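Local structure of ICChI, a glycosylated chitinase (Ipomoea carnea, 6IDN) at residues V181-G193 against A225-E239. The protein hydrolyses chitin as a glycosylated plant chitinase of glycoside hydrolase family 18, and also has lysozyme activity. Sequence-based numbering, arbitrary orientation.
Sequences VQFYNNPRCHYLG and APGGGFIEADDLISE. With CA (calcium ion), chain E.
Y184, N185, H190 and Y191 pack on A225, G227-G229, I231 and E239 in a contact of the TIM barrel. The loop after strand 178-182 meets the loop that follows strand 213-219, with the first turns of helix 233-244. The type I turn A225-G228 and G229 just after it fit closely against the first loop. N185 N donates to G228 O at 2.8 Å, nearly straight at 172°. Its OD1 takes a weak, bent bond from G227 N. H190 has CG between its backbone N and carbonyl carbon (chi1 70°), which lays the imidazole against the glycines. G229 CA sits over one face, 3.8 Å from the ring centroid, and P187 CA lies against the opposite face, toward its rim. The backbone N of N186 donates to H190 ND1, which helps fix the ring's rotation. One water joins the loops, donating to F183 O and G229 O and accepting from Y191 N. With CG anti to the backbone N (chi1 -171°), Y191 extends to I231 and E239. I231 CG2 lies over one ring face, toward the rim, and I231 CG1 touches Y191 CB at 3.6 Å. D235 OD2, 3.7 Å from Y191 OH, binds a calcium ion that also holds a water. E239 OE1 lies at the ring's edge, in its plane, and accepts from Y191 OH at 2.7 Å through its syn lone pair.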
loop_
_atom_site.group_PDB
_atom_site.type_symbol
_atom_site.label_atom_id
_atom_site.label_comp_id
_atom_site.label_asym_id
_atom_site.label_seq_id
_atom_site.Cartn_x
_atom_site.Cartn_y
_atom_site.Cartn_z
ATOM N N VAL A 181 -1.951 0.429 8.838
ATOM C CA VAL A 181 -2.705 1.539 9.410
ATOM C C VAL A 181 -1.793 2.753 9.499
ATOM O O VAL A 181 -0.703 2.680 10.079
ATOM C CB VAL A 181 -3.267 1.168 10.788
ATOM C CG1 VAL A 181 -4.118 2.308 11.306
ATOM C CG2 VAL A 181 -4.071 -0.129 10.705
ATOM N N GLN A 182 -2.223 3.864 8.907
ATOM C CA GLN A 182 -1.381 5.055 8.819
ATOM C C GLN A 182 -1.487 5.850 10.110
ATOM O O GLN A 182 -2.452 6.577 10.328
ATOM C CB GLN A 182 -1.769 5.914 7.614
ATOM C CG GLN A 182 -1.512 5.275 6.237
ATOM C CD GLN A 182 -2.265 5.976 5.106
ATOM O OE1 GLN A 182 -3.230 6.677 5.344
ATOM N NE2 GLN A 182 -1.830 5.758 3.877
ATOM N N PHE A 183 -0.461 5.731 10.945
ATOM C CA PHE A 183 -0.385 6.487 12.197
ATOM C C PHE A 183 0.415 7.765 11.941
ATOM O O PHE A 183 1.518 7.970 12.443
ATOM C CB PHE A 183 0.230 5.622 13.297
ATOM C CG PHE A 183 -0.727 4.631 13.877
ATOM C CD1 PHE A 183 -1.562 5.008 14.900
ATOM C CD2 PHE A 183 -0.840 3.355 13.349
ATOM C CE1 PHE A 183 -2.476 4.099 15.441
ATOM C CE2 PHE A 183 -1.753 2.452 13.883
ATOM C CZ PHE A 183 -2.570 2.833 14.923
ATOM N N TYR A 184 -0.174 8.625 11.112
ATOM C CA TYR A 184 0.417 9.922 10.806
ATOM C C TYR A 184 -0.648 10.796 10.182
ATOM O O TYR A 184 -1.652 10.307 9.657
ATOM C CB TYR A 184 1.652 9.839 9.886
ATOM C CG TYR A 184 1.540 9.023 8.598
ATOM C CD1 TYR A 184 1.771 7.647 8.601
ATOM C CD2 TYR A 184 1.243 9.632 7.382
ATOM C CE1 TYR A 184 1.703 6.894 7.435
ATOM C CE2 TYR A 184 1.167 8.888 6.211
ATOM C CZ TYR A 184 1.388 7.517 6.242
ATOM O OH TYR A 184 1.319 6.763 5.081
ATOM N N ASN A 185 -0.410 12.097 10.275
ATOM C CA ASN A 185 -1.344 13.129 9.820
ATOM C C ASN A 185 -2.694 13.041 10.522
ATOM O O ASN A 185 -3.701 13.516 9.986
ATOM C CB ASN A 185 -1.534 13.085 8.298
ATOM C CG ASN A 185 -0.262 13.423 7.551
ATOM O OD1 ASN A 185 0.588 14.136 8.070
ATOM N ND2 ASN A 185 -0.130 12.917 6.322
ATOM N N ASN A 186 -2.746 12.451 11.717
ATOM C CA ASN A 186 -3.955 12.499 12.541
ATOM C C ASN A 186 -3.553 12.532 14.002
ATOM O O ASN A 186 -3.374 11.486 14.636
ATOM C CB ASN A 186 -4.896 11.326 12.279
ATOM C CG ASN A 186 -6.254 11.541 12.923
ATOM O OD1 ASN A 186 -6.389 12.363 13.828
ATOM N ND2 ASN A 186 -7.261 10.801 12.468
ATOM N N PRO A 187 -3.431 13.727 14.585
ATOM C CA PRO A 187 -3.011 13.833 15.995
ATOM C C PRO A 187 -3.966 13.181 16.987
ATOM O O PRO A 187 -3.621 13.075 18.167
ATOM C CB PRO A 187 -2.932 15.348 16.222
ATOM C CG PRO A 187 -2.697 15.919 14.844
ATOM C CD PRO A 187 -3.496 15.043 13.926
ATOM N N ARG A 188 -5.142 12.733 16.553
ATOM C CA ARG A 188 -6.028 12.030 17.470
ATOM C C ARG A 188 -5.495 10.643 17.818
ATOM O O ARG A 188 -5.772 10.127 18.908
ATOM C CB ARG A 188 -7.432 11.948 16.863
ATOM C CG ARG A 188 -8.072 13.320 16.620
ATOM C CD ARG A 188 -9.343 13.216 15.775
ATOM N NE ARG A 188 -9.771 14.530 15.292
ATOM C CZ ARG A 188 -10.388 14.739 14.131
ATOM N NH1 ARG A 188 -10.663 13.715 13.325
ATOM N NH2 ARG A 188 -10.732 15.976 13.779
ATOM N N CYS A 189 -4.722 10.021 16.926
ATOM C CA CYS A 189 -4.244 8.670 17.178
ATOM C C CYS A 189 -2.757 8.440 16.919
ATOM O O CYS A 189 -2.273 7.359 17.259
ATOM C CB CYS A 189 -5.043 7.640 16.353
ATOM S SG CYS A 189 -5.525 8.164 14.657
ATOM N N HIS A 190 -2.021 9.384 16.328
ATOM C CA HIS A 190 -0.632 9.102 15.983
ATOM C C HIS A 190 0.278 9.465 17.159
ATOM O O HIS A 190 -0.177 9.917 18.216
ATOM C CB HIS A 190 -0.234 9.780 14.660
ATOM C CG HIS A 190 -0.121 11.277 14.698
ATOM N ND1 HIS A 190 -0.531 12.053 13.636
ATOM C CD2 HIS A 190 0.424 12.134 15.599
ATOM C CE1 HIS A 190 -0.283 13.326 13.898
ATOM N NE2 HIS A 190 0.295 13.402 15.085
ATOM N N TYR A 191 1.574 9.184 17.013
ATOM C CA TYR A 191 2.513 9.453 18.100
ATOM C C TYR A 191 2.616 10.955 18.329
ATOM O O TYR A 191 2.970 11.712 17.417
ATOM C CB TYR A 191 3.887 8.858 17.779
ATOM C CG TYR A 191 4.872 8.894 18.932
ATOM C CD1 TYR A 191 5.506 10.074 19.290
ATOM C CD2 TYR A 191 5.177 7.733 19.654
ATOM C CE1 TYR A 191 6.396 10.117 20.354
ATOM C CE2 TYR A 191 6.086 7.770 20.708
ATOM C CZ TYR A 191 6.683 8.960 21.051
ATOM O OH TYR A 191 7.584 9.025 22.097
ATOM N N LEU A 192 2.312 11.383 19.547
ATOM C CA LEU A 192 2.300 12.800 19.897
ATOM C C LEU A 192 2.575 12.863 21.388
ATOM O O LEU A 192 1.715 12.486 22.195
ATOM C CB LEU A 192 0.966 13.453 19.556
ATOM C CG LEU A 192 0.705 14.880 20.065
ATOM C CD1 LEU A 192 1.785 15.851 19.588
ATOM C CD2 LEU A 192 -0.677 15.345 19.639
ATOM N N GLY A 193 3.761 13.329 21.745
ATOM C CA GLY A 193 4.227 13.294 23.121
ATOM C C GLY A 193 4.720 11.922 23.510
ATOM O O GLY A 193 5.851 11.778 23.986
ATOM N N ALA A 225 5.563 13.556 6.543
ATOM C CA ALA A 225 4.233 13.777 7.113
ATOM C C ALA A 225 4.276 15.072 7.901
ATOM O O ALA A 225 4.434 15.071 9.133
ATOM C CB ALA A 225 3.792 12.603 7.993
ATOM N N PRO A 226 4.138 16.206 7.218
ATOM C CA PRO A 226 4.123 17.492 7.930
ATOM C C PRO A 226 3.033 17.586 8.980
ATOM O O PRO A 226 3.184 18.349 9.942
ATOM C CB PRO A 226 3.906 18.512 6.804
ATOM C CG PRO A 226 4.429 17.830 5.571
ATOM C CD PRO A 226 4.117 16.373 5.749
ATOM N N GLY A 227 1.948 16.829 8.838
ATOM C CA GLY A 227 0.891 16.813 9.824
ATOM C C GLY A 227 1.170 16.007 11.075
ATOM O O GLY A 227 0.312 15.928 11.960
ATOM N N GLY A 228 2.346 15.415 11.184
ATOM C CA GLY A 228 2.780 14.770 12.407
ATOM C C GLY A 228 2.736 13.258 12.298
ATOM O O GLY A 228 2.128 12.676 11.399
ATOM N N GLY A 229 3.387 12.618 13.265
ATOM C CA GLY A 229 3.376 11.173 13.394
ATOM C C GLY A 229 4.741 10.514 13.333
ATOM O O GLY A 229 4.859 9.347 13.731
ATOM N N PHE A 230 5.770 11.202 12.837
ATOM C CA PHE A 230 7.115 10.635 12.844
ATOM C C PHE A 230 7.520 10.240 14.259
ATOM O O PHE A 230 7.281 10.982 15.218
ATOM C CB PHE A 230 8.135 11.629 12.273
ATOM C CG PHE A 230 9.552 11.117 12.298
ATOM C CD1 PHE A 230 9.973 10.155 11.385
ATOM C CD2 PHE A 230 10.458 11.578 13.249
ATOM C CE1 PHE A 230 11.265 9.672 11.429
ATOM C CE2 PHE A 230 11.746 11.103 13.291
ATOM C CZ PHE A 230 12.144 10.139 12.371
ATOM N N ILE A 231 8.141 9.063 14.377
ATOM C CA ILE A 231 8.688 8.546 15.631
ATOM C C ILE A 231 10.187 8.361 15.416
ATOM O O ILE A 231 10.591 7.636 14.501
ATOM C CB ILE A 231 8.036 7.212 16.031
ATOM C CG1 ILE A 231 6.511 7.301 15.941
ATOM C CG2 ILE A 231 8.450 6.789 17.452
ATOM C CD1 ILE A 231 5.798 5.966 16.278
ATOM N N GLU A 232 11.006 9.013 16.238
ATOM C CA GLU A 232 12.444 8.809 16.133
ATOM C C GLU A 232 12.750 7.327 16.309
ATOM O O GLU A 232 12.078 6.630 17.075
ATOM C CB GLU A 232 13.178 9.658 17.173
ATOM C CG GLU A 232 14.681 9.645 17.046
ATOM C CD GLU A 232 15.305 8.529 17.851
ATOM O OE1 GLU A 232 14.701 8.159 18.882
ATOM O OE2 GLU A 232 16.389 8.028 17.463
ATOM N N ALA A 233 13.748 6.839 15.567
ATOM C CA ALA A 233 13.968 5.399 15.463
ATOM C C ALA A 233 14.154 4.750 16.836
ATOM O O ALA A 233 13.570 3.692 17.109
ATOM C CB ALA A 233 15.175 5.126 14.562
ATOM N N ASP A 234 14.939 5.374 17.718
ATOM C CA ASP A 234 15.203 4.753 19.016
ATOM C C ASP A 234 13.934 4.672 19.860
ATOM O O ASP A 234 13.723 3.690 20.587
ATOM C CB ASP A 234 16.312 5.515 19.736
ATOM C CG ASP A 234 17.676 5.239 19.133
ATOM O OD1 ASP A 234 17.886 4.114 18.629
ATOM O OD2 ASP A 234 18.538 6.137 19.162
ATOM N N ASP A 235 13.070 5.686 19.766
ATOM C CA ASP A 235 11.791 5.641 20.469
ATOM C C ASP A 235 10.887 4.555 19.909
ATOM O O ASP A 235 10.155 3.899 20.659
ATOM C CB ASP A 235 11.080 6.987 20.365
ATOM C CG ASP A 235 11.687 8.061 21.252
ATOM O OD1 ASP A 235 12.644 7.813 22.032
ATOM O OD2 ASP A 235 11.189 9.189 21.148
ATOM N N LEU A 236 10.857 4.402 18.583
ATOM C CA LEU A 236 10.070 3.321 18.001
ATOM C C LEU A 236 10.530 1.976 18.545
ATOM O O LEU A 236 9.718 1.135 18.954
ATOM C CB LEU A 236 10.187 3.355 16.474
ATOM C CG LEU A 236 9.390 2.286 15.738
ATOM C CD1 LEU A 236 7.901 2.595 15.865
ATOM C CD2 LEU A 236 9.795 2.207 14.276
ATOM N N ILE A 237 11.843 1.773 18.575
ATOM C CA ILE A 237 12.404 0.495 19.005
ATOM C C ILE A 237 12.114 0.239 20.475
ATOM O O ILE A 237 11.863 -0.906 20.879
ATOM C CB ILE A 237 13.911 0.477 18.701
ATOM C CG1 ILE A 237 14.135 0.430 17.190
ATOM C CG2 ILE A 237 14.593 -0.690 19.407
ATOM C CD1 ILE A 237 15.533 0.883 16.776
ATOM N N SER A 238 12.154 1.283 21.304
ATOM C CA SER A 238 12.044 1.059 22.738
ATOM C C SER A 238 10.622 1.180 23.263
ATOM O O SER A 238 10.300 0.551 24.273
ATOM C CB SER A 238 12.957 2.018 23.506
ATOM O OG SER A 238 12.532 3.354 23.329
ATOM N N GLU A 239 9.763 1.971 22.619
ATOM C CA GLU A 239 8.430 2.247 23.149
ATOM C C GLU A 239 7.299 1.560 22.407
ATOM O O GLU A 239 6.240 1.356 23.002
ATOM C CB GLU A 239 8.137 3.753 23.120
ATOM C CG GLU A 239 9.115 4.578 23.921
ATOM C CD GLU A 239 9.059 6.052 23.595
ATOM O OE1 GLU A 239 7.994 6.512 23.126
ATOM O OE2 GLU A 239 10.071 6.753 23.840
HETATM CA CA CA E . 11.261 10.617 22.855
HETATM O O HOH W 1 2.859 7.910 14.860
HETATM O O HOH W 2 13.313 9.881 23.317
#